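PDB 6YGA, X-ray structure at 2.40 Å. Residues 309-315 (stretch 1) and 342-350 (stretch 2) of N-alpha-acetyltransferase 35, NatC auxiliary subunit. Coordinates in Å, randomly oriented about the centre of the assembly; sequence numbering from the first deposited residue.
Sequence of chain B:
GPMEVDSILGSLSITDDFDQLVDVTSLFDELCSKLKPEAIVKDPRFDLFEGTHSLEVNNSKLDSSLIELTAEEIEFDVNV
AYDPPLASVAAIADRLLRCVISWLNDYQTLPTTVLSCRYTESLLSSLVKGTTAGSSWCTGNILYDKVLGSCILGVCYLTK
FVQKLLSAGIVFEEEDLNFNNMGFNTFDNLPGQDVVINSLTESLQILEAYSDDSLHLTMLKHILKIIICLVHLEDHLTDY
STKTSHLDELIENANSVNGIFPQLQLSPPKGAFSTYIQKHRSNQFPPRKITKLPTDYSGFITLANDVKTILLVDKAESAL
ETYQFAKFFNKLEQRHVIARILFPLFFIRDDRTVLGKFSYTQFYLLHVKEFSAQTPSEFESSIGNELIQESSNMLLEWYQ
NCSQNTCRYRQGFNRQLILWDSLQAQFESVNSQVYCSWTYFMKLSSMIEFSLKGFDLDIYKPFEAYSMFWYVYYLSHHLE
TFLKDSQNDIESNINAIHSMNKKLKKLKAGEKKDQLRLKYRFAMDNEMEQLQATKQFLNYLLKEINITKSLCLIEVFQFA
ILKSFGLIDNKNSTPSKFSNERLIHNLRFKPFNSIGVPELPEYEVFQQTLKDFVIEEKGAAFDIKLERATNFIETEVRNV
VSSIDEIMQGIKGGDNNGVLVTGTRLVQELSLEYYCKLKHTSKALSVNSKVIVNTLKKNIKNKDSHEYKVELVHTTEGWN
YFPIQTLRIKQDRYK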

ATOM      1  N   THR B 309      13.126 -17.595   0.107  1.00 47.75           N
ATOM      2  CA  THR B 309      12.283 -17.824  -1.061  1.00 46.92           C
ATOM      3  C   THR B 309      12.748 -16.983  -2.245  1.00 47.17           C
ATOM      4  O   THR B 309      12.673 -17.425  -3.397  1.00 47.96           O
ATOM      5  CB  THR B 309      10.823 -17.524  -0.720  1.00 43.10           C
ATOM      6  OG1 THR B 309      10.434 -18.302   0.418  1.00 42.56           O
ATOM      7  CG2 THR B 309       9.909 -17.876  -1.888  1.00 40.15           C
ATOM      8  N   ILE B 310      13.245 -15.773  -1.975  1.00 46.18           N
ATOM      9  CA  ILE B 310      13.713 -14.894  -3.046  1.00 43.79           C
ATOM     10  C   ILE B 310      14.880 -15.528  -3.788  1.00 43.54           C
ATOM     11  O   ILE B 310      14.940 -15.498  -5.023  1.00 42.85           O
ATOM     12  CB  ILE B 310      14.093 -13.516  -2.473  1.00 42.84           C
ATOM     13  CG1 ILE B 310      12.867 -12.838  -1.862  1.00 42.08           C
ATOM     14  CG2 ILE B 310      14.744 -12.643  -3.542  1.00 42.94           C
ATOM     15  CD1 ILE B 310      11.660 -12.831  -2.766  1.00 41.89           C
ATOM     16  N   LEU B 311      15.822 -16.115  -3.049  1.00 45.34           N
ATOM     17  CA  LEU B 311      17.017 -16.686  -3.661  1.00 49.46           C
ATOM     18  C   LEU B 311      16.714 -17.896  -4.536  1.00 50.60           C
ATOM     19  O   LEU B 311      17.573 -18.294  -5.328  1.00 52.88           O
ATOM     20  CB  LEU B 311      18.020 -17.072  -2.573  1.00 50.62           C
ATOM     21  CG  LEU B 311      18.284 -15.987  -1.530  1.00 51.70           C
ATOM     22  CD1 LEU B 311      19.156 -16.515  -0.399  1.00 51.02           C
ATOM     23  CD2 LEU B 311      18.916 -14.764  -2.182  1.00 52.99           C
ATOM     24  N   LEU B 312      15.523 -18.491  -4.411  1.00 48.84           N
ATOM     25  CA  LEU B 312      15.206 -19.684  -5.194  1.00 47.60           C
ATOM     26  C   LEU B 312      15.104 -19.376  -6.680  1.00 47.21           C
ATOM     27  O   LEU B 312      15.332 -20.263  -7.511  1.00 47.99           O
ATOM     28  CB  LEU B 312      13.898 -20.311  -4.709  1.00 45.99           C
ATOM     29  CG  LEU B 312      13.864 -20.925  -3.308  1.00 46.18           C
ATOM     30  CD1 LEU B 312      12.456 -21.391  -2.953  1.00 45.48           C
ATOM     31  CD2 LEU B 312      14.854 -22.074  -3.204  1.00 45.11           C
ATOM     32  N   VAL B 313      14.762 -18.134  -7.034  1.00 46.76           N
ATOM     33  CA  VAL B 313      14.575 -17.792  -8.438  1.00 44.37           C
ATOM     34  C   VAL B 313      15.883 -17.876  -9.212  1.00 47.00           C
ATOM     35  O   VAL B 313      15.865 -17.954 -10.445  1.00 48.46           O
ATOM     36  CB  VAL B 313      13.948 -16.393  -8.569  1.00 40.14           C
ATOM     37  CG1 VAL B 313      14.987 -15.314  -8.303  1.00 40.56           C
ATOM     38  CG2 VAL B 313      13.315 -16.218  -9.942  1.00 35.86           C
ATOM     39  N   ASP B 314      17.024 -17.877  -8.518  1.00 49.11           N
ATOM     40  CA  ASP B 314      18.305 -18.014  -9.201  1.00 52.92           C
ATOM     41  C   ASP B 314      18.450 -19.386  -9.850  1.00 54.87           C
ATOM     42  O   ASP B 314      19.205 -19.538 -10.817  1.00 56.76           O
ATOM     43  CB  ASP B 314      19.447 -17.752  -8.217  1.00 55.36           C
ATOM     44  CG  ASP B 314      20.808 -17.788  -8.878  1.00 60.88           C
ATOM     45  OD1 ASP B 314      21.070 -16.940  -9.757  1.00 63.45           O
ATOM     46  OD2 ASP B 314      21.620 -18.664  -8.513  1.00 64.07           O
ATOM     47  N   LYS B 315      17.722 -20.386  -9.354  1.00 54.85           N
ATOM     48  CA  LYS B 315      17.791 -21.745  -9.877  1.00 56.61           C
ATOM     49  C   LYS B 315      16.938 -21.956 -11.120  1.00 56.44           C
ATOM     50  O   LYS B 315      16.884 -23.082 -11.628  1.00 55.36           O
ATOM     51  CB  LYS B 315      17.363 -22.739  -8.795  1.00 56.64           C
ATOM     52  CG  LYS B 315      18.303 -22.809  -7.606  1.00 59.04           C
ATOM     53  CD  LYS B 315      17.559 -23.202  -6.340  1.00 61.39           C
ATOM     54  CE  LYS B 315      16.733 -24.461  -6.541  1.00 64.19           C
ATOM     55  NZ  LYS B 315      15.915 -24.771  -5.337  1.00 66.56           N
ATOM     56  N   LEU B 342      13.992  -6.993  -2.217  1.00 44.93           N
ATOM     57  CA  LEU B 342      15.158  -7.761  -2.636  1.00 48.03           C
ATOM     58  C   LEU B 342      14.932  -8.430  -3.986  1.00 49.48           C
ATOM     59  O   LEU B 342      15.843  -8.472  -4.824  1.00 50.35           O
ATOM     60  CB  LEU B 342      15.502  -8.799  -1.568  1.00 50.17           C
ATOM     61  CG  LEU B 342      16.888  -9.431  -1.669  1.00 54.05           C
ATOM     62  CD1 LEU B 342      17.952  -8.360  -1.537  1.00 55.89           C
ATOM     63  CD2 LEU B 342      17.058 -10.498  -0.599  1.00 54.33           C
ATOM     64  N   PHE B 343      13.720  -8.938  -4.225  1.00 46.71           N
ATOM     65  CA  PHE B 343      13.471  -9.726  -5.430  1.00 45.77           C
ATOM     66  C   PHE B 343      13.753  -8.957  -6.719  1.00 44.32           C
ATOM     67  O   PHE B 343      14.540  -9.456  -7.540  1.00 46.21           O
ATOM     68  CB  PHE B 343      12.044 -10.285  -5.394  1.00 44.11           C
ATOM     69  CG  PHE B 343      11.541 -10.728  -6.732  1.00 43.19           C
ATOM     70  CD1 PHE B 343      12.026 -11.882  -7.330  1.00 40.22           C
ATOM     71  CD2 PHE B 343      10.581  -9.989  -7.396  1.00 43.05           C
ATOM     72  CE1 PHE B 343      11.562 -12.282  -8.566  1.00 38.09           C
ATOM     73  CE2 PHE B 343      10.111 -10.383  -8.631  1.00 38.67           C
ATOM     74  CZ  PHE B 343      10.601 -11.531  -9.217  1.00 36.07           C
ATOM     75  N   PRO B 344      13.190  -7.764  -6.965  1.00 43.64           N
ATOM     76  CA  PRO B 344      13.515  -7.091  -8.235  1.00 46.55           C
ATOM     77  C   PRO B 344      14.983  -6.726  -8.366  1.00 48.63           C
ATOM     78  O   PRO B 344      15.525  -6.781  -9.477  1.00 50.83           O
ATOM     79  CB  PRO B 344      12.610  -5.849  -8.217  1.00 44.84           C
ATOM     80  CG  PRO B 344      11.505  -6.203  -7.287  1.00 42.63           C
ATOM     81  CD  PRO B 344      12.176  -7.003  -6.214  1.00 42.26           C
ATOM     82  N   LEU B 345      15.650  -6.368  -7.265  1.00 48.72           N
ATOM     83  CA  LEU B 345      17.076  -6.058  -7.337  1.00 48.45           C
ATOM     84  C   LEU B 345      17.911  -7.313  -7.550  1.00 47.85           C
ATOM     85  O   LEU B 345      18.934  -7.266  -8.244  1.00 47.72           O
ATOM     86  CB  LEU B 345      17.518  -5.333  -6.067  1.00 50.10           C
ATOM     87  CG  LEU B 345      16.796  -4.011  -5.818  1.00 50.56           C
ATOM     88  CD1 LEU B 345      17.186  -3.417  -4.472  1.00 50.95           C
ATOM     89  CD2 LEU B 345      17.102  -3.046  -6.950  1.00 49.52           C
ATOM     90  N   PHE B 346      17.494  -8.433  -6.960  1.00 47.25           N
ATOM     91  CA  PHE B 346      18.156  -9.713  -7.177  1.00 45.01           C
ATOM     92  C   PHE B 346      17.845 -10.280  -8.557  1.00 44.83           C
ATOM     93  O   PHE B 346      18.688 -10.964  -9.148  1.00 45.20           O
ATOM     94  CB  PHE B 346      17.726 -10.697  -6.086  1.00 43.16           C
ATOM     95  CG  PHE B 346      18.439 -12.017  -6.131  1.00 45.08           C
ATOM     96  CD1 PHE B 346      19.661 -12.176  -5.502  1.00 47.12           C
ATOM     97  CD2 PHE B 346      17.877 -13.105  -6.778  1.00 47.39           C
ATOM     98  CE1 PHE B 346      20.320 -13.388  -5.533  1.00 48.83           C
ATOM     99  CE2 PHE B 346      18.530 -14.321  -6.812  1.00 50.23           C
ATOM    100  CZ  PHE B 346      19.755 -14.462  -6.187  1.00 50.80           C
ATOM    101  N   PHE B 347      16.653  -9.998  -9.080  1.00 43.45           N
ATOM    102  CA  PHE B 347      16.233 -10.531 -10.373  1.00 45.26           C
ATOM    103  C   PHE B 347      16.793  -9.700 -11.523  1.00 48.62           C
ATOM    104  O   PHE B 347      17.266 -10.256 -12.521  1.00 51.62           O
ATOM    105  CB  PHE B 347      14.704 -10.582 -10.426  1.00 44.55           C
ATOM    106  CG  PHE B 347      14.152 -11.342 -11.595  1.00 47.16           C
ATOM    107  CD1 PHE B 347      14.298 -12.717 -11.680  1.00 46.96           C
ATOM    108  CD2 PHE B 347      13.455 -10.684 -12.595  1.00 47.89           C
ATOM    109  CE1 PHE B 347      13.778 -13.418 -12.755  1.00 46.84           C
ATOM    110  CE2 PHE B 347      12.932 -11.380 -13.668  1.00 47.33           C
ATOM    111  CZ  PHE B 347      13.094 -12.748 -13.748  1.00 45.84           C
ATOM    112  N   ILE B 348      16.750  -8.377 -11.397  1.00 47.48           N
ATOM    113  CA  ILE B 348      17.260  -7.448 -12.399  1.00 49.11           C
ATOM    114  C   ILE B 348      18.509  -6.811 -11.808  1.00 53.21           C
ATOM    115  O   ILE B 348      18.416  -5.992 -10.884  1.00 54.78           O
ATOM    116  CB  ILE B 348      16.213  -6.391 -12.771  1.00 46.96           C
ATOM    117  CG1 ILE B 348      14.907  -7.073 -13.182  1.00 46.88           C
ATOM    118  CG2 ILE B 348      16.728  -5.484 -13.875  1.00 47.02           C
ATOM    119  CD1 ILE B 348      13.774  -6.114 -13.462  1.00 47.58           C
ATOM    120  N   ARG B 349      19.674  -7.167 -12.345  1.00 54.30           N
ATOM    121  CA  ARG B 349      20.938  -6.964 -11.656  1.00 56.67           C
ATOM    122  C   ARG B 349      21.705  -5.759 -12.208  1.00 62.91           C
ATOM    123  O   ARG B 349      21.241  -5.035 -13.093  1.00 65.79           O
ATOM    124  CB  ARG B 349      21.773  -8.242 -11.730  1.00 54.07           C
ATOM    125  CG  ARG B 349      21.124  -9.410 -11.009  1.00 52.95           C
ATOM    126  CD  ARG B 349      22.033 -10.619 -10.927  1.00 54.80           C
ATOM    127  NE  ARG B 349      21.413 -11.668 -10.126  1.00 57.37           N
ATOM    128  CZ  ARG B 349      21.945 -12.865  -9.905  1.00 60.95           C
ATOM    129  NH1 ARG B 349      23.122 -13.186 -10.427  1.00 62.98           N
ATOM    130  NH2 ARG B 349      21.294 -13.745  -9.156  1.00 61.09           N
ATOM    131  N   ASP B 350      22.911  -5.553 -11.665  1.00 67.00           N
ATOM    132  CA  ASP B 350      23.664  -4.331 -11.935  1.00 71.62           C
ATOM    133  C   ASP B 350      24.087  -4.234 -13.394  1.00 72.22           C
ATOM    134  O   ASP B 350      24.002  -3.160 -14.000  1.00 74.41           O
ATOM    135  CB  ASP B 350      24.894  -4.263 -11.029  1.00 76.93           C
ATOM    136  CG  ASP B 350      24.543  -3.966  -9.590  1.00 81.11           C
ATOM    137  OD1 ASP B 350      23.560  -3.233  -9.355  1.00 84.37           O
ATOM    138  OD2 ASP B 350      25.256  -4.464  -8.694  1.00 84.73           O
TER
HETATM  139  O   HOH W   1      23.893 -15.800  -8.636  1.00 68.08           O

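The two stretches approach each other through a largely apolar seam that ends in a single ionic pair. Stretch 1 enters as a helix and continues into a 3-10 segment at Val 313 to Lys 315; stretch 2 is helical from Leu 342 to Phe 347 and then leaves helical geometry at Ile 348. The backbones come closest of the registered pairs at Ile 310 and Phe 343, whose CA atoms lie 5.7 Å apart, and are wider at Val 313 and Phe 347, 7.7 Å between CA atoms.

The backbone hydrogen bonds seen here run within each stretch. In stretch 1 the bonds span three residues: Leu 312 N donates to Thr 309 O (3.2 Å), Val 313 N weakly to Ile 310 O (3.3 Å), Asp 314 N to Leu 311 O (3.3 Å) and Lys 315 N to Leu 312 O (3.0 Å). In stretch 2 they span four, with Phe 346 N to Leu 342 O and Phe 347 N to Phe 343 O both at 2.7 Å and Ile 348 N to Pro 344 O at 2.8 Å. The proline nitrogen carries no hydrogen to give to the preceding turn, and the helix is kinked there.

With no backbone hydrogen bond crossing between the stretches, side-chain packing fills the seam. Ile 310 points toward stretch 2, its CD1 lying 3.7 Å from Phe 343 CB and its CG2 4.3 Å from Leu 342 CG. Phe 346 is the hub: Leu 311 CD2 sits over one face of its ring, 4.3 Å from the centroid, in a CH-pi contact, while Val 313 CG1 meets the ring edge 3.9 Å from Phe 346 CD2 and Asp 314 CB does so 3.8 Å from Phe 346 CE2. Val 313 also reaches the next aromatic ring, with CG2 4.0 Å from Phe 347 CE1.

Polar chemistry across the seam is confined to Asp 314 and Arg 349. Arg 349 NE donates to Phe 346 O at 3.0 Å and 172°, a nearly linear bond that ties the guanidinium to the last turn of the preceding helix and satisfies a carbonyl there. Arg 349 NH2 then forms a salt bridge with Asp 314 OD1 at 3.3 Å; the 132° angle makes its hydrogen bond weak, so charge attraction is likely to matter more than directionality. Water 1 supplements this pair, donating to Asp 314 OD1 (3.2 Å from the water O) and accepting from Arg 349 NH1 (3.3 Å to the water O). OD1 thus receives both the arginine and the water.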